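Local coordinates for ATP-dependent Clp protease adapter protein CLPS1, chloroplastic (PDB 7D34), which acts as a small chloroplast adapter that modulates the ClpC chaperone and probably selects N-degron substrates for the plastid Clp protease, at residues I8-D12 against A43-G47; A2-V7 against A55-A59. All coordinates share one frame; numbering follows the deposited sequence.

Contact 1: residues I8-D12 against A43-G47; sequences ILHND and AHING. With PHE (phenylalanine), chain D.
The amino nitrogen N of the bound phenylalanine is gripped by three acceptors at the mouth of the ClpS N-degron pocket: Asn11 OD1 at 2.7 Å, the backbone O of Asp12, and His44 ND1 at 3.2 Å, which meets it at the edge of the imidazole and near the ring plane. Two acceptors come from the loop directly after strand 5-10 and one from the last turn of helix 33-46, so the two elements together form the amino-group site. Their backbone link is Asn11 N to Gly47 O, 3.0 Å long and nearly straight at 171°. Gly47, the first residue past the helix, has positive phi and presents its carbonyl to Asn11. With CG anti to the backbone N (chi1 -165°), the Asn11 side chain extends toward the helix, its CB packing on Ala43 O and its amide oxygen reaching the ligand. Deeper in, Leu9 CD2 and Ala43 CB meet at 4.1 Å and both line the space taken by the phenylalanine ring, with Val20 and Met40 also in the pocket. Ala43 CB lies 3.7 Å from ring atom CE2 of the ligand.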
ATOM      1  N   ILE A   8       3.624  -4.560   6.420  1.00 21.51           N
ATOM      2  CA  ILE A   8       3.583  -4.711   4.973  1.00 27.54           C
ATOM      3  C   ILE A   8       3.274  -6.152   4.596  1.00 28.11           C
ATOM      4  O   ILE A   8       3.803  -7.100   5.184  1.00 32.00           O
ATOM      5  CB  ILE A   8       4.916  -4.257   4.344  1.00 28.87           C
ATOM      6  CG1 ILE A   8       5.255  -2.814   4.740  1.00 26.27           C
ATOM      7  CG2 ILE A   8       4.838  -4.385   2.847  1.00 28.70           C
ATOM      8  CD1 ILE A   8       4.368  -1.760   4.145  1.00 27.62           C
ATOM      9  N   LEU A   9       2.415  -6.302   3.584  1.00 24.04           N
ATOM     10  CA  LEU A   9       2.087  -7.576   2.955  1.00 23.84           C
ATOM     11  C   LEU A   9       2.722  -7.569   1.569  1.00 26.38           C
ATOM     12  O   LEU A   9       2.479  -6.655   0.774  1.00 29.81           O
ATOM     13  CB  LEU A   9       0.570  -7.774   2.875  1.00 24.22           C
ATOM     14  CG  LEU A   9       0.154  -9.008   2.065  1.00 25.84           C
ATOM     15  CD1 LEU A   9       0.654 -10.309   2.700  1.00 25.73           C
ATOM     16  CD2 LEU A   9      -1.340  -9.047   1.841  1.00 26.70           C
ATOM     17  N   HIS A  10       3.578  -8.551   1.305  1.00 28.60           N
ATOM     18  CA  HIS A  10       4.205  -8.710   0.002  1.00 25.31           C
ATOM     19  C   HIS A  10       3.515  -9.800  -0.815  1.00 26.81           C
ATOM     20  O   HIS A  10       3.053 -10.812  -0.278  1.00 24.55           O
ATOM     21  CB  HIS A  10       5.683  -9.056   0.177  1.00 24.74           C
ATOM     22  CG  HIS A  10       6.488  -8.008   0.886  1.00 28.62           C
ATOM     23  ND1 HIS A  10       7.274  -7.098   0.213  1.00 27.36           N
ATOM     24  CD2 HIS A  10       6.641  -7.736   2.205  1.00 29.23           C
ATOM     25  CE1 HIS A  10       7.880  -6.313   1.085  1.00 27.27           C
ATOM     26  NE2 HIS A  10       7.506  -6.673   2.302  1.00 30.94           N
ATOM     27  N   ASN A  11       3.447  -9.581  -2.127  1.00 26.49           N
ATOM     28  CA  ASN A  11       2.954 -10.614  -3.027  1.00 26.53           C
ATOM     29  C   ASN A  11       3.866 -11.840  -3.000  1.00 25.30           C
ATOM     30  O   ASN A  11       5.087 -11.733  -2.834  1.00 26.43           O
ATOM     31  CB  ASN A  11       2.819 -10.061  -4.439  1.00 28.20           C
ATOM     32  CG  ASN A  11       1.989 -10.957  -5.322  1.00 30.11           C
ATOM     33  OD1 ASN A  11       0.874 -11.331  -4.982  1.00 35.27           O
ATOM     34  ND2 ASN A  11       2.520 -11.285  -6.478  1.00 30.62           N
ATOM     35  N   ASP A  12       3.253 -13.014  -3.132  1.00 30.83           N
ATOM     36  CA  ASP A  12       3.947 -14.286  -3.271  1.00 32.42           C
ATOM     37  C   ASP A  12       3.186 -15.096  -4.317  1.00 32.09           C
ATOM     38  O   ASP A  12       2.026 -14.804  -4.620  1.00 32.21           O
ATOM     39  CB  ASP A  12       4.062 -15.018  -1.923  1.00 32.28           C
ATOM     40  CG  ASP A  12       2.764 -15.605  -1.467  1.00 27.23           C
ATOM     41  OD1 ASP A  12       2.278 -16.538  -2.118  1.00 34.49           O
ATOM     42  OD2 ASP A  12       2.209 -15.131  -0.446  1.00 27.80           O
ATOM     43  N   ALA A  43      -1.495  -5.775  -2.976  1.00 28.73           N
ATOM     44  CA  ALA A  43      -0.225  -6.498  -2.987  1.00 20.89           C
ATOM     45  C   ALA A  43      -0.054  -7.269  -4.285  1.00 25.97           C
ATOM     46  O   ALA A  43       1.048  -7.348  -4.831  1.00 27.03           O
ATOM     47  CB  ALA A  43      -0.142  -7.439  -1.785  1.00 21.43           C
ATOM     48  N   HIS A  44      -1.142  -7.846  -4.790  1.00 22.18           N
ATOM     49  CA  HIS A  44      -1.088  -8.610  -6.034  1.00 27.65           C
ATOM     50  C   HIS A  44      -0.721  -7.728  -7.223  1.00 35.40           C
ATOM     51  O   HIS A  44       0.069  -8.132  -8.084  1.00 31.65           O
ATOM     52  CB  HIS A  44      -2.449  -9.283  -6.279  1.00 29.27           C
ATOM     53  CG  HIS A  44      -2.538 -10.016  -7.580  1.00 33.17           C
ATOM     54  ND1 HIS A  44      -2.005 -11.272  -7.765  1.00 33.48           N
ATOM     55  CD2 HIS A  44      -3.086  -9.665  -8.764  1.00 33.47           C
ATOM     56  CE1 HIS A  44      -2.223 -11.668  -9.005  1.00 36.59           C
ATOM     57  NE2 HIS A  44      -2.879 -10.710  -9.633  1.00 34.94           N
ATOM     58  N   ILE A  45      -1.277  -6.524  -7.285  1.00 37.20           N
ATOM     59  CA  ILE A  45      -1.041  -5.624  -8.409  1.00 36.52           C
ATOM     60  C   ILE A  45       0.272  -4.867  -8.265  1.00 37.36           C
ATOM     61  O   ILE A  45       0.991  -4.672  -9.247  1.00 38.42           O
ATOM     62  CB  ILE A  45      -2.228  -4.651  -8.565  1.00 37.87           C
ATOM     63  CG1 ILE A  45      -3.448  -5.377  -9.145  1.00 39.72           C
ATOM     64  CG2 ILE A  45      -1.827  -3.448  -9.418  1.00 39.72           C
ATOM     65  CD1 ILE A  45      -3.273  -5.800 -10.555  1.00 45.84           C
ATOM     66  N   ASN A  46       0.610  -4.431  -7.054  1.00 40.14           N
ATOM     67  CA  ASN A  46       1.745  -3.545  -6.842  1.00 38.27           C
ATOM     68  C   ASN A  46       2.959  -4.245  -6.245  1.00 37.58           C
ATOM     69  O   ASN A  46       4.023  -3.628  -6.148  1.00 35.60           O
ATOM     70  CB  ASN A  46       1.332  -2.401  -5.904  1.00 39.96           C
ATOM     71  CG  ASN A  46       0.534  -1.308  -6.596  1.00 44.99           C
ATOM     72  OD1 ASN A  46       1.106  -0.375  -7.167  1.00 46.83           O
ATOM     73  ND2 ASN A  46      -0.798  -1.436  -6.573  1.00 47.02           N
ATOM     74  N   GLY A  47       2.841  -5.515  -5.858  1.00 35.63           N
ATOM     75  CA  GLY A  47       3.923  -6.224  -5.215  1.00 33.15           C
ATOM     76  C   GLY A  47       3.939  -6.123  -3.701  1.00 28.82           C
ATOM     77  O   GLY A  47       4.575  -6.958  -3.048  1.00 28.65           O
TER
HETATM   78  N   PHE D 202      -0.373 -13.439  -6.101  1.00 44.22           N
HETATM   79  CA  PHE D 202      -1.206 -14.520  -5.495  1.00 41.16           C
HETATM   80  C   PHE D 202      -1.893 -15.354  -6.580  1.00 38.68           C
HETATM   81  O   PHE D 202      -2.162 -14.857  -7.682  1.00 42.17           O
HETATM   82  CB  PHE D 202      -2.246 -13.912  -4.542  1.00 35.59           C
HETATM   83  CG  PHE D 202      -1.659 -12.974  -3.506  1.00 31.36           C
HETATM   84  CD1 PHE D 202      -0.673 -13.411  -2.629  1.00 34.15           C
HETATM   85  CD2 PHE D 202      -2.098 -11.660  -3.406  1.00 27.09           C
HETATM   86  CE1 PHE D 202      -0.132 -12.548  -1.670  1.00 32.55           C
HETATM   87  CE2 PHE D 202      -1.565 -10.798  -2.451  1.00 23.32           C
HETATM   88  CZ  PHE D 202      -0.582 -11.245  -1.580  1.00 25.39           C

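Contact 2: residues A2-V7 against A55-A59; sequences APPYRV and AQADA
Tyr5 and Val7, two residues apart on strand 5-10, lie closest to Gln56 and Ala59 in the first turn of helix 56-68, the CA atoms lying 5.4 Å apart for Tyr5 and Gln56 and 5.5 Å for Val7 and Ala59. This is strand-to-helix packing at the entry to the helix, in the alpha+beta fold of ClpS with its antiparallel three-stranded sheet. Ala55 occupies the N-cap position, and its carbonyl O accepts the backbone N-H of Ala59. The Tyr5 ring lies alongside the extended Gln56 chain, both pointing the same way. Gln56 CG sits over the middle of one face of the Tyr5 ring, 3.6 Å from the centroid and 11° off the ring normal, a CH-pi contact. Gln56 leaves the helix with CG anti to its own N (chi1 -173°) and stays extended at the next torsion, which carries the terminal amide out to the phenol end; ring and amide planes are stacked, only 6° apart. Val7 contributes one branch, CG2, which presses on Ala59 CB at 3.5 Å, while Tyr5 CB reaches the same Ala59 CB at 3.9 Å. Val75 and Cys54, from the flanking strands, also touch Ala59 and help bury it. Nearer the N terminus, Ala2 CB and Ala55 CB meet at 4.0 Å. The contact is probably held largely by van der Waals and CH-pi packing: its inner end is buried methyl packing, whereas its outer end pairs a polarisable ring with an aliphatic chain, leaving the polar tips of both at the more exposed margin.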
ATOM      1  N   ALA A   2       2.353   5.818  20.943  1.00 48.91           N
ATOM      2  CA  ALA A   2       3.607   5.326  20.393  1.00 46.66           C
ATOM      3  C   ALA A   2       3.811   5.703  18.927  1.00 44.81           C
ATOM      4  O   ALA A   2       2.853   5.988  18.204  1.00 42.74           O
ATOM      5  CB  ALA A   2       3.679   3.812  20.562  1.00 42.96           C
ATOM      6  N   PRO A   3       5.062   5.687  18.457  1.00 42.99           N
ATOM      7  CA  PRO A   3       5.328   6.057  17.068  1.00 42.76           C
ATOM      8  C   PRO A   3       4.724   5.025  16.121  1.00 37.25           C
ATOM      9  O   PRO A   3       4.702   3.825  16.433  1.00 36.42           O
ATOM     10  CB  PRO A   3       6.865   6.078  16.982  1.00 40.46           C
ATOM     11  CG  PRO A   3       7.375   5.980  18.420  1.00 43.74           C
ATOM     12  CD  PRO A   3       6.282   5.285  19.184  1.00 43.45           C
ATOM     13  N   PRO A   4       4.255   5.451  14.949  1.00 33.30           N
ATOM     14  CA  PRO A   4       3.627   4.493  14.028  1.00 30.64           C
ATOM     15  C   PRO A   4       4.621   3.715  13.187  1.00 32.61           C
ATOM     16  O   PRO A   4       5.640   4.237  12.730  1.00 30.06           O
ATOM     17  CB  PRO A   4       2.736   5.382  13.152  1.00 28.22           C
ATOM     18  CG  PRO A   4       3.431   6.710  13.144  1.00 30.50           C
ATOM     19  CD  PRO A   4       4.081   6.846  14.497  1.00 33.78           C
ATOM     20  N   TYR A   5       4.297   2.444  12.992  1.00 32.85           N
ATOM     21  CA  TYR A   5       5.065   1.526  12.171  1.00 30.76           C
ATOM     22  C   TYR A   5       4.115   0.880  11.176  1.00 31.10           C
ATOM     23  O   TYR A   5       2.911   0.764  11.423  1.00 33.72           O
ATOM     24  CB  TYR A   5       5.748   0.438  13.002  1.00 32.48           C
ATOM     25  CG  TYR A   5       7.101   0.866  13.563  1.00 34.84           C
ATOM     26  CD1 TYR A   5       8.287   0.309  13.093  1.00 36.96           C
ATOM     27  CD2 TYR A   5       7.193   1.838  14.559  1.00 34.31           C
ATOM     28  CE1 TYR A   5       9.528   0.697  13.612  1.00 34.22           C
ATOM     29  CE2 TYR A   5       8.420   2.232  15.068  1.00 36.29           C
ATOM     30  CZ  TYR A   5       9.579   1.666  14.601  1.00 35.64           C
ATOM     31  OH  TYR A   5      10.778   2.094  15.131  1.00 39.99           O
ATOM     32  N   ARG A   6       4.671   0.459  10.045  1.00 31.27           N
ATOM     33  CA  ARG A   6       3.898  -0.140   8.966  1.00 32.44           C
ATOM     34  C   ARG A   6       4.077  -1.653   8.976  1.00 27.12           C
ATOM     35  O   ARG A   6       5.204  -2.148   9.104  1.00 27.11           O
ATOM     36  CB  ARG A   6       4.343   0.436   7.622  1.00 31.91           C
ATOM     37  CG  ARG A   6       3.547   1.609   7.103  1.00 32.22           C
ATOM     38  CD  ARG A   6       4.431   2.782   6.682  1.00 38.63           C
ATOM     39  NE  ARG A   6       5.044   2.627   5.358  1.00 38.06           N
ATOM     40  CZ  ARG A   6       5.593   3.628   4.675  1.00 38.29           C
ATOM     41  NH1 ARG A   6       6.132   3.418   3.494  1.00 41.43           N
ATOM     42  NH2 ARG A   6       5.564   4.857   5.158  1.00 38.30           N
ATOM     43  N   VAL A   7       2.959  -2.380   8.907  1.00 26.95           N
ATOM     44  CA  VAL A   7       2.952  -3.810   8.615  1.00 26.95           C
ATOM     45  C   VAL A   7       2.677  -3.959   7.123  1.00 26.44           C
ATOM     46  O   VAL A   7       1.628  -3.526   6.624  1.00 26.61           O
ATOM     47  CB  VAL A   7       1.914  -4.569   9.461  1.00 30.46           C
ATOM     48  CG1 VAL A   7       2.018  -6.081   9.230  1.00 29.74           C
ATOM     49  CG2 VAL A   7       2.076  -4.270  10.961  1.00 31.48           C
ATOM     50  N   ALA A  55       1.715   0.633  16.557  1.00 29.70           N
ATOM     51  CA  ALA A  55       2.946   0.610  17.329  1.00 33.69           C
ATOM     52  C   ALA A  55       3.901  -0.477  16.861  1.00 30.93           C
ATOM     53  O   ALA A  55       3.494  -1.487  16.291  1.00 30.66           O
ATOM     54  CB  ALA A  55       2.601   0.408  18.797  1.00 33.79           C
ATOM     55  N   GLN A  56       5.186  -0.267  17.169  1.00 26.08           N
ATOM     56  CA  GLN A  56       6.253  -1.146  16.698  1.00 28.26           C
ATOM     57  C   GLN A  56       6.071  -2.567  17.223  1.00 26.48           C
ATOM     58  O   GLN A  56       6.163  -3.538  16.464  1.00 23.51           O
ATOM     59  CB  GLN A  56       7.607  -0.572  17.127  1.00 30.73           C
ATOM     60  CG  GLN A  56       8.823  -1.300  16.559  1.00 34.19           C
ATOM     61  CD  GLN A  56      10.135  -0.687  17.057  1.00 34.58           C
ATOM     62  OE1 GLN A  56      10.145   0.224  17.892  1.00 37.34           O
ATOM     63  NE2 GLN A  56      11.245  -1.189  16.543  1.00 30.93           N
ATOM     64  N   ALA A  57       5.834  -2.710  18.528  1.00 28.73           N
ATOM     65  CA  ALA A  57       5.650  -4.039  19.096  1.00 27.77           C
ATOM     66  C   ALA A  57       4.495  -4.755  18.417  1.00 29.44           C
ATOM     67  O   ALA A  57       4.605  -5.933  18.055  1.00 23.83           O
ATOM     68  CB  ALA A  57       5.399  -3.949  20.603  1.00 29.05           C
ATOM     69  N   ASP A  58       3.368  -4.053  18.261  1.00 27.10           N
ATOM     70  CA  ASP A  58       2.201  -4.628  17.600  1.00 29.97           C
ATOM     71  C   ASP A  58       2.497  -4.961  16.147  1.00 28.00           C
ATOM     72  O   ASP A  58       2.083  -6.012  15.649  1.00 25.82           O
ATOM     73  CB  ASP A  58       1.018  -3.664  17.693  1.00 29.41           C
ATOM     74  CG  ASP A  58       0.542  -3.471  19.120  1.00 32.86           C
ATOM     75  OD1 ASP A  58       1.286  -2.838  19.891  1.00 31.93           O
ATOM     76  OD2 ASP A  58      -0.540  -3.975  19.487  1.00 35.75           O
ATOM     77  N   ALA A  59       3.228  -4.091  15.450  1.00 27.48           N
ATOM     78  CA  ALA A  59       3.557  -4.370  14.058  1.00 28.31           C
ATOM     79  C   ALA A  59       4.349  -5.663  13.950  1.00 33.02           C
ATOM     80  O   ALA A  59       4.070  -6.505  13.088  1.00 30.13           O
ATOM     81  CB  ALA A  59       4.329  -3.198  13.453  1.00 28.48           C
TER

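From the N terminus, the chain supplies 2-7 and then, without a break, 8-12, so one strand, 5-10, serves both contacts. Contact 1 closes first: after helices 17-27 and 33-46, residues 43-47 return to the far end of that strand. The chain then runs back antiparallel as strand 48-54, and contact 2 closes the wider loop when 55-59 reaches the near end. The smaller loop therefore lies wholly within the larger one. The centres of contact 1 and contact 2 are about 20 Å apart, on opposite sides of the chain's centre, and beyond the shared strand the segments do not touch. Together they join helix 33-46 and helix 56-68 to the central strand, the former at the ligand pocket.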